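Local atomic coordinates of RagB/SusD domain protein (Flavobacterium johnsoniae, PDB entry 5J90), a protein that binds chitin and, as a SusD-like outer-membrane lipoprotein, probably helps pass chitin fragments on for uptake. Residues His28-Phe33 against Ile104-Ser108; Phe33-Asn38 against Phe184-Thr190; Ala269-Ser273 against Ala384-Val388; Glu296-Val300 against His312-Ser316. All coordinates share one frame; numbering follows the deposited sequence.

Contact 1: residues His28-Phe33 against Ile104-Ser108; sequences HIKGGF and IANKS
K107 reaches along I29 to the carbonyl of H28. Its CB packs on CG1 of I29 at 3.7 Å, the two side chains running past each other in opposite directions. CG is anti to the carbonyl carbon (chi1 -63°), which sends the extended chain beyond it toward the backbone of H28. CD passes the carbonyl, 3.7 Å from H28 O, and CE keeps beside the same oxygen. At the tip, NZ donates to H28 O at 2.9 Å, a C=O...N angle of 154°, tilted somewhat from the carbonyl plane. The ammonium also forms a salt bridge with D103 and lies at a long distance from a water that can donate to I29 O; a second water joins H28 NE2 to K107 O. The contact lays the loop leading into helix 33-37, close to the start of the ordered chain, along the C-terminal end of helix 83-108 in this largely helical SusD fold. The rest of the contact is apolar. I29 CD1 rests on S108 CB at 3.8 Å, while its CG2 meets CG2 of I104 at 4.1 Å. I104 then sends CD1 squarely over one face of the F33 ring, 3.9 Å from the centroid and 12° off the normal, a CH-pi contact. Beside it G32 comes close: a beta carbon at that position would fall only 2.9 Å from I104 CG1, a clash. S108 turns its hydroxyl back into its own helix, where OG donates to I104 O at 2.7 Å from above the carbonyl plane.

Contact 2: residues Phe33-Asn38 against Phe184-Thr190; sequences FAPMFN and FESTDMT
F33 and F184 meet as a T-shaped pair: the edge of F184 points at the face of F33 turned away from I104, with centroids 5.1 Å apart and planes at 70°. F184 CE1 stands over the middle of that face, and T187 CG2 touches F33 CB at 3.6 Å and stands obliquely to the ring. One helical turn on, F37 presents the other ring. The CZ of F184 reaches its edge, near the ring plane, while M189 covers one face, its CB 4.0 Å from the F37 centroid. M189 CG, anti to its carbonyl carbon (chi1 -55°), leads SD to the ring: in the conformer described, one of two modelled, SD sits obliquely, 3.5 Å from F37 CD2, a Met-aromatic contact. Short helix 33-37 is thus packed through its aromatic side against the loop that joins helices 154-177 and 196-213, with L122 of helix 113-134 touching both F33 and F37. T190 approaches F37 at about a right angle, its CG2 3.6 Å from CE1. D188 OD1 comes to 3.8 Å from F37 CZ and accepts the T190 hydroxyl, OG1 to OD1 2.8 Å; D188 OD2 accepts from G194 N and W199 NE1.

Contact 3: residues Ala269-Ser273 against Ala384-Val388; sequences ADMES and AAAYV
S273 meets A385 with its OG anti to the backbone N (chi1 175°), a torsion that carries the hydroxyl to the A385 carbonyl; Y387 sets its CG the same way (chi1 174°), which swings the tyrosine ring back under A269. S273 OG donates to A385 O at 2.6 Å, in the carbonyl plane and on a lone pair. The return bond uses the backbone: A385 N reaches S273 O at 2.9 Å, almost straight at 177°, although it arrives from above the carbonyl plane. One serine is thus tied to one alanine by both its side chain and its main chain. A269 CB lies over the centre of the Y387 ring, 3.6 Å from the centroid, a CH-pi contact. E272, its chain extended, comes to the ring edge, OE1 3.4 Å from Y387 CE1, while OE1 itself accepts from G299 N. Its other oxygen, OE2, forms salt bridges with K298 and K276, which probably help keep the buried carboxylate ionised, and two waters lie within bonding distance of both OE2 and A386 O. The Y387 hydroxyl goes on to G299 O. With a leucine in place of Y387, G299 O would probably lose its hydroxyl partner and A269 CB the ring face it lies on. The contact fixes the first turn of helix 269-277 to the long loop between helices 373-378 and 413-428; short strand 266-267 runs in just before that helix, and the loop carrying K298 and G299 lies beside E272 and Y387.

Contact 4: residues Glu296-Val300 against His312-Ser316; sequences EYKGV and HQDFS
This is a buried contact of backbone and side chains between two irregular arms of one loop, the long excursion from helix 283-286 to strand 326-328. Two bonds join K298 to S316. S316 OG, anti to its carbonyl carbon (chi1 -75°), is brought to K298 N and accepts from it at 2.9 Å; S316 N returns to K298 O at 2.9 Å, in the carbonyl plane. S316 OG also bonds D288 O, so the hydroxyl links a third piece of chain. F315 turns its ring edge to the G299 carbonyl, with CD2 3.2 Å from G299 O, while its CB rests on V300 CG2 at 3.6 Å. H312 CD2 lies over one face of the F315 ring, toward the rim, and H312 CB touches V300 CG2 at 4.0 Å; its NE2 is held by D389. Cutting F315 back to a serine is likely to leave V300 CG2 and H312 less well packed and F293 without its edge-to-face partner. H312 and F315 come together because they stand at the two ends of a type I beta turn, closed by F315 N to H312 O at 3.1 Å. Such turn-built packing is consistent with the loop-rich part of SusD-like proteins, which packs beside their helical, TPR-like part.

In the fold
The four contacts fall into two pairs far apart in the molecule: the centres of contacts 1 and 3 are about 47 Å apart, on opposite sides of the chain's centre. Contacts 1 and 2 share F33, whose two faces they cover, and bring the start of the ordered chain onto the end of helix 83-108 and the loop 184-190; both are partly buried, with apolar and aromatic packing, and contact 1 adds a lysine and two waters at its side. Contacts 3 and 4 are buried among loops and add several hydrogen bonds to their apolar packing. They touch through G299, held by E272 and Y387, and contact 4 is nested inside the chain loop that contact 3 closes.

Contact 1: residues His28-Phe33 against Ile104-Ser108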
loop_
_atom_site.group_PDB
_atom_site.type_symbol
_atom_site.label_atom_id
_atom_site.label_comp_id
_atom_site.label_asym_id
_atom_site.label_seq_id
_atom_site.Cartn_x
_atom_site.Cartn_y
_atom_site.Cartn_z
ATOM N N HIS A 28 20.155 -33.870 21.470
ATOM C CA HIS A 28 18.709 -33.754 21.341
ATOM C C HIS A 28 18.324 -32.490 20.573
ATOM O O HIS A 28 17.191 -32.354 20.111
ATOM C CB HIS A 28 18.063 -33.746 22.728
ATOM C CG HIS A 28 18.568 -32.655 23.622
ATOM N ND1 HIS A 28 19.906 -32.497 23.922
ATOM C CD2 HIS A 28 17.917 -31.668 24.280
ATOM C CE1 HIS A 28 20.056 -31.460 24.725
ATOM N NE2 HIS A 28 18.864 -30.938 24.959
ATOM N N ILE A 29 19.278 -31.575 20.437
ATOM C CA ILE A 29 19.057 -30.288 19.778
ATOM C C ILE A 29 19.526 -30.301 18.323
ATOM O O ILE A 29 18.861 -29.763 17.437
ATOM C CB ILE A 29 19.805 -29.162 20.529
ATOM C CG1 ILE A 29 19.096 -28.840 21.847
ATOM C CG2 ILE A 29 19.943 -27.904 19.663
ATOM C CD1 ILE A 29 19.895 -27.946 22.765
ATOM N N LYS A 30 20.670 -30.929 18.080
ATOM C CA LYS A 30 21.318 -30.863 16.777
ATOM C C LYS A 30 20.476 -31.426 15.635
ATOM O O LYS A 30 20.579 -30.961 14.506
ATOM C CB LYS A 30 22.679 -31.567 16.824
ATOM C CG LYS A 30 23.694 -30.884 17.734
ATOM C CD LYS A 30 24.976 -31.700 17.841
ATOM C CE LYS A 30 25.949 -31.074 18.824
ATOM N NZ LYS A 30 27.177 -31.904 18.979
ATOM N N GLY A 31 19.642 -32.421 15.928
ATOM C CA GLY A 31 18.849 -33.088 14.909
ATOM C C GLY A 31 17.822 -32.197 14.230
ATOM O O GLY A 31 17.332 -32.505 13.140
ATOM N N GLY A 32 17.496 -31.081 14.871
ATOM C CA GLY A 32 16.504 -30.169 14.331
ATOM C C GLY A 32 17.009 -29.346 13.157
ATOM O O GLY A 32 16.212 -28.798 12.385
ATOM N N PHE A 33 18.327 -29.250 13.012
ATOM C CA PHE A 33 18.891 -28.413 11.961
ATOM C C PHE A 33 18.738 -28.976 10.552
ATOM O O PHE A 33 18.474 -28.228 9.607
ATOM C CB PHE A 33 20.347 -28.058 12.273
ATOM C CG PHE A 33 20.483 -27.028 13.352
ATOM C CD1 PHE A 33 20.579 -27.403 14.682
ATOM C CD2 PHE A 33 20.494 -25.677 13.036
ATOM C CE1 PHE A 33 20.692 -26.450 15.677
ATOM C CE2 PHE A 33 20.611 -24.717 14.026
ATOM C CZ PHE A 33 20.710 -25.102 15.352
ATOM N N ILE A 104 13.902 -26.149 18.480
ATOM C CA ILE A 104 15.274 -25.827 18.873
ATOM C C ILE A 104 15.297 -24.702 19.908
ATOM O O ILE A 104 16.034 -24.774 20.895
ATOM C CB ILE A 104 16.162 -25.458 17.657
ATOM C CG1 ILE A 104 16.365 -26.673 16.752
ATOM C CG2 ILE A 104 17.514 -24.916 18.122
ATOM C CD1 ILE A 104 16.878 -26.322 15.378
ATOM N N ALA A 105 14.487 -23.668 19.703
ATOM C CA ALA A 105 14.458 -22.558 20.649
ATOM C C ALA A 105 14.019 -23.043 22.026
ATOM O O ALA A 105 14.616 -22.674 23.043
ATOM C CB ALA A 105 13.537 -21.450 20.148
ATOM N N ASN A 106 12.984 -23.879 22.057
ATOM C CA ASN A 106 12.483 -24.392 23.330
ATOM C C ASN A 106 13.553 -25.161 24.102
ATOM O O ASN A 106 13.646 -25.055 25.324
ATOM C CB ASN A 106 11.249 -25.273 23.123
ATOM C CG ASN A 106 10.061 -24.494 22.605
ATOM O OD1 ASN A 106 9.967 -23.283 22.803
ATOM N ND2 ASN A 106 9.147 -25.184 21.934
ATOM N N LYS A 107 14.368 -25.919 23.382
ATOM C CA LYS A 107 15.385 -26.756 24.009
ATOM C C LYS A 107 16.664 -25.992 24.330
ATOM O O LYS A 107 17.413 -26.376 25.233
ATOM C CB LYS A 107 15.737 -27.934 23.100
ATOM C CG LYS A 107 14.604 -28.913 22.824
ATOM C CD LYS A 107 15.036 -29.912 21.759
ATOM C CE LYS A 107 13.936 -30.892 21.402
ATOM N NZ LYS A 107 14.351 -31.787 20.278
ATOM N N SER A 108 16.927 -24.915 23.595
ATOM C CA SER A 108 18.245 -24.288 23.660
ATOM C C SER A 108 18.277 -22.881 24.245
ATOM O O SER A 108 19.304 -22.457 24.775
ATOM C CB SER A 108 18.910 -24.288 22.281
ATOM O OG SER A 108 18.291 -23.356 21.412
HETATM O O HOH W 1 17.512 -28.841 26.309
HETATM O O HOH W 2 15.948 -30.213 17.892
#

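Contact 2: residues Phe33-Asn38 against Phe184-Thr190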
loop_
_atom_site.group_PDB
_atom_site.type_symbol
_atom_site.label_atom_id
_atom_site.label_comp_id
_atom_site.label_asym_id
_atom_site.label_seq_id
_atom_site.Cartn_x
_atom_site.Cartn_y
_atom_site.Cartn_z
ATOM N N PHE A 33 18.327 -29.250 13.012
ATOM C CA PHE A 33 18.891 -28.413 11.961
ATOM C C PHE A 33 18.738 -28.976 10.552
ATOM O O PHE A 33 18.474 -28.228 9.607
ATOM C CB PHE A 33 20.347 -28.058 12.273
ATOM C CG PHE A 33 20.483 -27.028 13.352
ATOM C CD1 PHE A 33 20.579 -27.403 14.682
ATOM C CD2 PHE A 33 20.494 -25.677 13.036
ATOM C CE1 PHE A 33 20.692 -26.450 15.677
ATOM C CE2 PHE A 33 20.611 -24.717 14.026
ATOM C CZ PHE A 33 20.710 -25.102 15.352
ATOM N N ALA A 34 18.875 -30.293 10.397
ATOM C CA ALA A 34 18.827 -30.890 9.067
ATOM C C ALA A 34 17.541 -30.575 8.296
ATOM O O ALA A 34 17.606 -30.200 7.127
ATOM C CB ALA A 34 19.081 -32.402 9.135
ATOM N N PRO A 35 16.370 -30.735 8.937
ATOM C CA PRO A 35 15.139 -30.409 8.200
ATOM C C PRO A 35 15.022 -28.916 7.865
ATOM O O PRO A 35 14.356 -28.586 6.888
ATOM C CB PRO A 35 14.013 -30.823 9.155
ATOM C CG PRO A 35 14.646 -31.623 10.238
ATOM C CD PRO A 35 16.116 -31.354 10.251
ATOM N N MET A 36 15.634 -28.038 8.655
ATOM C CA MET A 36 15.670 -26.617 8.281
ATOM C C MET A 36 16.511 -26.430 7.018
ATOM O O MET A 36 16.052 -25.847 6.033
ATOM C CB MET A 36 16.200 -25.748 9.423
ATOM C CG MET A 36 15.398 -25.886 10.699
ATOM S SD MET A 36 15.887 -24.713 11.992
ATOM C CE MET A 36 15.166 -23.192 11.338
ATOM N N PHE A 37 17.737 -26.953 7.034
ATOM C CA PHE A 37 18.639 -26.852 5.891
ATOM C C PHE A 37 18.042 -27.439 4.622
ATOM O O PHE A 37 18.268 -26.926 3.524
ATOM C CB PHE A 37 19.948 -27.601 6.181
ATOM C CG PHE A 37 20.894 -26.869 7.100
ATOM C CD1 PHE A 37 21.312 -25.573 6.819
ATOM C CD2 PHE A 37 21.384 -27.491 8.244
ATOM C CE1 PHE A 37 22.199 -24.921 7.663
ATOM C CE2 PHE A 37 22.268 -26.842 9.087
ATOM C CZ PHE A 37 22.675 -25.552 8.798
ATOM N N ASN A 38 17.292 -28.528 4.777
ATOM C CA ASN A 38 16.798 -29.284 3.633
ATOM C C ASN A 38 15.460 -28.802 3.085
ATOM O O ASN A 38 14.964 -29.341 2.098
ATOM C CB ASN A 38 16.696 -30.777 3.974
ATOM C CG ASN A 38 18.046 -31.451 4.035
ATOM O OD1 ASN A 38 18.987 -31.044 3.350
ATOM N ND2 ASN A 38 18.155 -32.478 4.866
ATOM N N PHE A 184 29.558 -26.368 16.145
ATOM C CA PHE A 184 28.536 -26.490 15.099
ATOM C C PHE A 184 29.010 -27.155 13.802
ATOM O O PHE A 184 28.200 -27.451 12.932
ATOM C CB PHE A 184 27.944 -25.101 14.796
ATOM C CG PHE A 184 26.651 -25.126 14.005
ATOM C CD1 PHE A 184 25.520 -25.755 14.501
ATOM C CD2 PHE A 184 26.568 -24.485 12.775
ATOM C CE1 PHE A 184 24.324 -25.753 13.777
ATOM C CE2 PHE A 184 25.379 -24.478 12.053
ATOM C CZ PHE A 184 24.263 -25.121 12.548
ATOM N N GLU A 185 30.309 -27.412 13.660
ATOM C CA GLU A 185 30.796 -27.907 12.371
ATOM C C GLU A 185 30.114 -29.199 11.897
ATOM O O GLU A 185 29.718 -29.302 10.737
ATOM C CB GLU A 185 32.325 -28.075 12.340
ATOM C CG GLU A 185 32.805 -28.558 10.978
ATOM C CD GLU A 185 34.311 -28.532 10.802
ATOM O OE1 GLU A 185 35.036 -28.207 11.766
ATOM O OE2 GLU A 185 34.761 -28.839 9.678
ATOM N N SER A 186 29.963 -30.168 12.794
ATOM C CA SER A 186 29.378 -31.454 12.409
ATOM C C SER A 186 27.894 -31.355 12.045
ATOM O O SER A 186 27.351 -32.238 11.380
ATOM C CB SER A 186 29.591 -32.507 13.502
ATOM O OG SER A 186 28.932 -32.158 14.704
ATOM N N THR A 187 27.250 -30.273 12.471
ATOM C CA THR A 187 25.826 -30.071 12.205
ATOM C C THR A 187 25.593 -29.164 10.990
ATOM O O THR A 187 24.571 -29.273 10.307
ATOM C CB THR A 187 25.128 -29.471 13.434
ATOM O OG1 THR A 187 25.334 -30.320 14.573
ATOM C CG2 THR A 187 23.638 -29.317 13.197
ATOM N N ASP A 188 26.544 -28.271 10.733
ATOM C CA ASP A 188 26.426 -27.295 9.652
ATOM C C ASP A 188 26.373 -28.003 8.292
ATOM O O ASP A 188 27.085 -28.983 8.063
ATOM C CB ASP A 188 27.619 -26.341 9.721
ATOM C CG ASP A 188 27.373 -25.018 9.014
ATOM O OD1 ASP A 188 26.382 -24.904 8.262
ATOM O OD2 ASP A 188 28.203 -24.099 9.212
ATOM N N MET A 189 25.509 -27.518 7.403
ATOM C CA MET A 189 25.373 -28.081 6.068
ATOM C C MET A 189 25.506 -26.991 5.008
ATOM O O MET A 189 24.823 -27.016 3.990
ATOM C CB MET A 189 24.024 -28.791 5.938
ATOM C CG MET A 189 23.802 -29.854 7.001
ATOM S SD MET A 189 22.200 -30.648 6.853
ATOM C CE MET A 189 22.317 -31.317 5.192
ATOM N N THR A 190 26.390 -26.037 5.261
ATOM C CA THR A 190 26.585 -24.913 4.351
ATOM C C THR A 190 28.040 -24.839 3.941
ATOM O O THR A 190 28.804 -25.786 4.149
ATOM C CB THR A 190 26.210 -23.580 5.023
ATOM O OG1 THR A 190 27.119 -23.305 6.099
ATOM C CG2 THR A 190 24.778 -23.623 5.566
#

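Contact 3: residues Ala269-Ser273 against Ala384-Val388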
loop_
_atom_site.group_PDB
_atom_site.type_symbol
_atom_site.label_atom_id
_atom_site.label_comp_id
_atom_site.label_asym_id
_atom_site.label_seq_id
_atom_site.Cartn_x
_atom_site.Cartn_y
_atom_site.Cartn_z
ATOM N N ALA A 269 11.886 -16.716 -21.821
ATOM C CA ALA A 269 12.046 -15.670 -22.825
ATOM C C ALA A 269 12.749 -14.430 -22.277
ATOM O O ALA A 269 13.530 -13.805 -22.985
ATOM C CB ALA A 269 10.698 -15.294 -23.417
ATOM N N ASP A 270 12.491 -14.065 -21.023
ATOM C CA ASP A 270 13.192 -12.913 -20.446
ATOM C C ASP A 270 14.695 -13.164 -20.341
ATOM O O ASP A 270 15.504 -12.276 -20.629
ATOM C CB ASP A 270 12.637 -12.555 -19.060
ATOM C CG ASP A 270 11.247 -11.954 -19.116
ATOM O OD1 ASP A 270 11.056 -10.918 -19.791
ATOM O OD2 ASP A 270 10.347 -12.524 -18.473
ATOM N N MET A 271 15.069 -14.368 -19.910
ATOM C CA MET A 271 16.480 -14.714 -19.828
ATOM C C MET A 271 17.126 -14.702 -21.216
ATOM O O MET A 271 18.248 -14.225 -21.362
ATOM C CB MET A 271 16.676 -16.060 -19.128
ATOM C CG MET A 271 16.780 -15.946 -17.615
ATOM S SD MET A 271 18.408 -15.324 -17.194
ATOM C CE MET A 271 18.205 -15.000 -15.443
ATOM N N GLU A 272 16.416 -15.198 -22.225
ATOM C CA GLU A 272 16.974 -15.147 -23.576
ATOM C C GLU A 272 17.183 -13.697 -24.007
ATOM O O GLU A 272 18.260 -13.322 -24.449
ATOM C CB GLU A 272 16.084 -15.871 -24.591
ATOM C CG GLU A 272 16.734 -15.888 -25.970
ATOM C CD GLU A 272 15.849 -16.424 -27.087
ATOM O OE1 GLU A 272 15.016 -17.324 -26.852
ATOM O OE2 GLU A 272 16.017 -15.945 -28.232
ATOM N N SER A 273 16.157 -12.868 -23.850
ATOM C CA SER A 273 16.241 -11.472 -24.264
ATOM C C SER A 273 17.394 -10.732 -23.589
ATOM O O SER A 273 18.204 -10.059 -24.246
ATOM C CB SER A 273 14.916 -10.757 -23.969
ATOM O OG SER A 273 15.023 -9.377 -24.270
ATOM N N ALA A 384 18.883 -5.389 -24.325
ATOM C CA ALA A 384 18.046 -6.580 -24.468
ATOM C C ALA A 384 17.659 -6.849 -25.922
ATOM O O ALA A 384 17.406 -5.916 -26.687
ATOM C CB ALA A 384 16.789 -6.466 -23.587
ATOM N N ALA A 385 17.613 -8.128 -26.281
ATOM C CA ALA A 385 17.286 -8.556 -27.642
ATOM C C ALA A 385 15.798 -8.841 -27.837
ATOM O O ALA A 385 15.090 -9.223 -26.903
ATOM C CB ALA A 385 18.090 -9.795 -28.003
ATOM N N ALA A 386 15.321 -8.680 -29.067
ATOM C CA ALA A 386 13.960 -9.072 -29.389
ATOM C C ALA A 386 13.795 -10.568 -29.167
ATOM O O ALA A 386 14.742 -11.346 -29.340
ATOM C CB ALA A 386 13.617 -8.703 -30.831
ATOM N N TYR A 387 12.588 -10.963 -28.771
ATOM C CA TYR A 387 12.286 -12.361 -28.521
ATOM C C TYR A 387 11.419 -12.959 -29.635
ATOM O O TYR A 387 10.383 -12.400 -29.997
ATOM C CB TYR A 387 11.597 -12.574 -27.158
ATOM C CG TYR A 387 11.177 -14.013 -27.038
ATOM C CD1 TYR A 387 12.124 -15.006 -26.808
ATOM C CD2 TYR A 387 9.857 -14.399 -27.242
ATOM C CE1 TYR A 387 11.768 -16.335 -26.753
ATOM C CE2 TYR A 387 9.489 -15.735 -27.186
ATOM C CZ TYR A 387 10.455 -16.698 -26.941
ATOM O OH TYR A 387 10.116 -18.027 -26.884
ATOM N N VAL A 388 11.845 -14.112 -30.148
ATOM C CA VAL A 388 11.107 -14.827 -31.183
ATOM C C VAL A 388 10.846 -16.278 -30.792
ATOM O O VAL A 388 11.757 -16.995 -30.379
ATOM C CB VAL A 388 11.879 -14.813 -32.524
ATOM C CG1 VAL A 388 11.187 -15.702 -33.560
ATOM C CG2 VAL A 388 12.027 -13.397 -33.041
HETATM O O HOH W 3 14.675 -14.479 -29.997
HETATM O O HOH W 4 16.677 -12.988 -27.889
#

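Contact 4: residues Glu296-Val300 against His312-Ser316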
loop_
_atom_site.group_PDB
_atom_site.type_symbol
_atom_site.label_atom_id
_atom_site.label_comp_id
_atom_site.label_asym_id
_atom_site.label_seq_id
_atom_site.Cartn_x
_atom_site.Cartn_y
_atom_site.Cartn_z
ATOM N N GLU A 296 22.000 -23.302 -30.067
ATOM C CA GLU A 296 21.381 -22.020 -29.741
ATOM C C GLU A 296 20.760 -22.040 -28.348
ATOM O O GLU A 296 20.307 -23.082 -27.872
ATOM C CB GLU A 296 20.303 -21.655 -30.765
ATOM C CG GLU A 296 20.821 -21.398 -32.173
ATOM C CD GLU A 296 19.725 -20.922 -33.117
ATOM O OE1 GLU A 296 18.925 -20.050 -32.713
ATOM O OE2 GLU A 296 19.655 -21.425 -34.261
ATOM N N TYR A 297 20.760 -20.879 -27.703
ATOM C CA TYR A 297 20.038 -20.688 -26.446
ATOM C C TYR A 297 18.663 -20.122 -26.746
ATOM O O TYR A 297 18.543 -18.992 -27.217
ATOM C CB TYR A 297 20.820 -19.753 -25.515
ATOM C CG TYR A 297 22.155 -20.341 -25.133
ATOM C CD1 TYR A 297 22.248 -21.315 -24.148
ATOM C CD2 TYR A 297 23.320 -19.954 -25.787
ATOM C CE1 TYR A 297 23.465 -21.876 -23.804
ATOM C CE2 TYR A 297 24.544 -20.514 -25.453
ATOM C CZ TYR A 297 24.610 -21.474 -24.464
ATOM O OH TYR A 297 25.816 -22.042 -24.120
ATOM N N LYS A 298 17.625 -20.917 -26.493
ATOM C CA LYS A 298 16.260 -20.505 -26.801
ATOM C C LYS A 298 15.353 -20.647 -25.590
ATOM O O LYS A 298 15.291 -21.711 -24.972
ATOM C CB LYS A 298 15.686 -21.311 -27.973
ATOM C CG LYS A 298 16.294 -20.965 -29.333
ATOM C CD LYS A 298 16.091 -19.495 -29.691
ATOM C CE LYS A 298 14.621 -19.112 -29.741
ATOM N NZ LYS A 298 14.446 -17.649 -29.984
ATOM N N GLY A 299 14.650 -19.566 -25.264
ATOM C CA GLY A 299 13.786 -19.549 -24.099
ATOM C C GLY A 299 12.322 -19.611 -24.470
ATOM O O GLY A 299 11.938 -19.360 -25.622
ATOM N N VAL A 300 11.503 -19.938 -23.476
ATOM C CA VAL A 300 10.069 -20.104 -23.635
ATOM C C VAL A 300 9.336 -18.934 -22.967
ATOM O O VAL A 300 9.691 -18.516 -21.854
ATOM C CB VAL A 300 9.620 -21.433 -23.011
ATOM C CG1 VAL A 300 8.120 -21.619 -23.164
ATOM C CG2 VAL A 300 10.386 -22.593 -23.648
ATOM N N HIS A 312 7.380 -26.821 -27.145
ATOM C CA HIS A 312 8.437 -26.060 -26.474
ATOM C C HIS A 312 9.388 -26.886 -25.611
ATOM O O HIS A 312 10.367 -26.345 -25.090
ATOM C CB HIS A 312 7.835 -24.925 -25.631
ATOM C CG HIS A 312 7.074 -23.917 -26.434
ATOM N ND1 HIS A 312 5.709 -23.990 -26.622
ATOM C CD2 HIS A 312 7.488 -22.831 -27.127
ATOM C CE1 HIS A 312 5.316 -22.982 -27.379
ATOM N NE2 HIS A 312 6.377 -22.264 -27.700
ATOM N N GLN A 313 9.125 -28.183 -25.458
ATOM C CA GLN A 313 9.929 -28.985 -24.533
ATOM C C GLN A 313 11.390 -29.099 -24.953
ATOM O O GLN A 313 12.252 -29.398 -24.126
ATOM C CB GLN A 313 9.340 -30.380 -24.349
ATOM C CG GLN A 313 9.604 -31.310 -25.521
ATOM C CD GLN A 313 8.824 -32.596 -25.413
ATOM O OE1 GLN A 313 8.008 -32.764 -24.509
ATOM N NE2 GLN A 313 9.067 -33.517 -26.340
ATOM N N ASP A 314 11.662 -28.890 -26.238
ATOM C CA ASP A 314 13.019 -29.004 -26.751
ATOM C C ASP A 314 13.723 -27.660 -26.911
ATOM O O ASP A 314 14.780 -27.570 -27.535
ATOM C CB ASP A 314 13.049 -29.822 -28.052
ATOM C CG ASP A 314 12.824 -31.303 -27.808
ATOM O OD1 ASP A 314 13.153 -31.790 -26.702
ATOM O OD2 ASP A 314 12.321 -31.989 -28.727
ATOM N N PHE A 315 13.151 -26.616 -26.310
ATOM C CA PHE A 315 13.882 -25.360 -26.123
ATOM C C PHE A 315 14.991 -25.578 -25.075
ATOM O O PHE A 315 15.153 -26.690 -24.561
ATOM C CB PHE A 315 12.917 -24.247 -25.683
ATOM C CG PHE A 315 12.137 -23.616 -26.821
ATOM C CD1 PHE A 315 11.437 -24.400 -27.731
ATOM C CD2 PHE A 315 12.094 -22.237 -26.968
ATOM C CE1 PHE A 315 10.723 -23.820 -28.766
ATOM C CE2 PHE A 315 11.382 -21.649 -28.006
ATOM C CZ PHE A 315 10.690 -22.446 -28.903
ATOM N N SER A 316 15.750 -24.537 -24.740
ATOM C CA SER A 316 16.892 -24.704 -23.837
ATOM C C SER A 316 16.523 -25.169 -22.430
ATOM O O SER A 316 15.598 -24.640 -21.808
ATOM C CB SER A 316 17.714 -23.415 -23.737
ATOM O OG SER A 316 18.496 -23.197 -24.903
#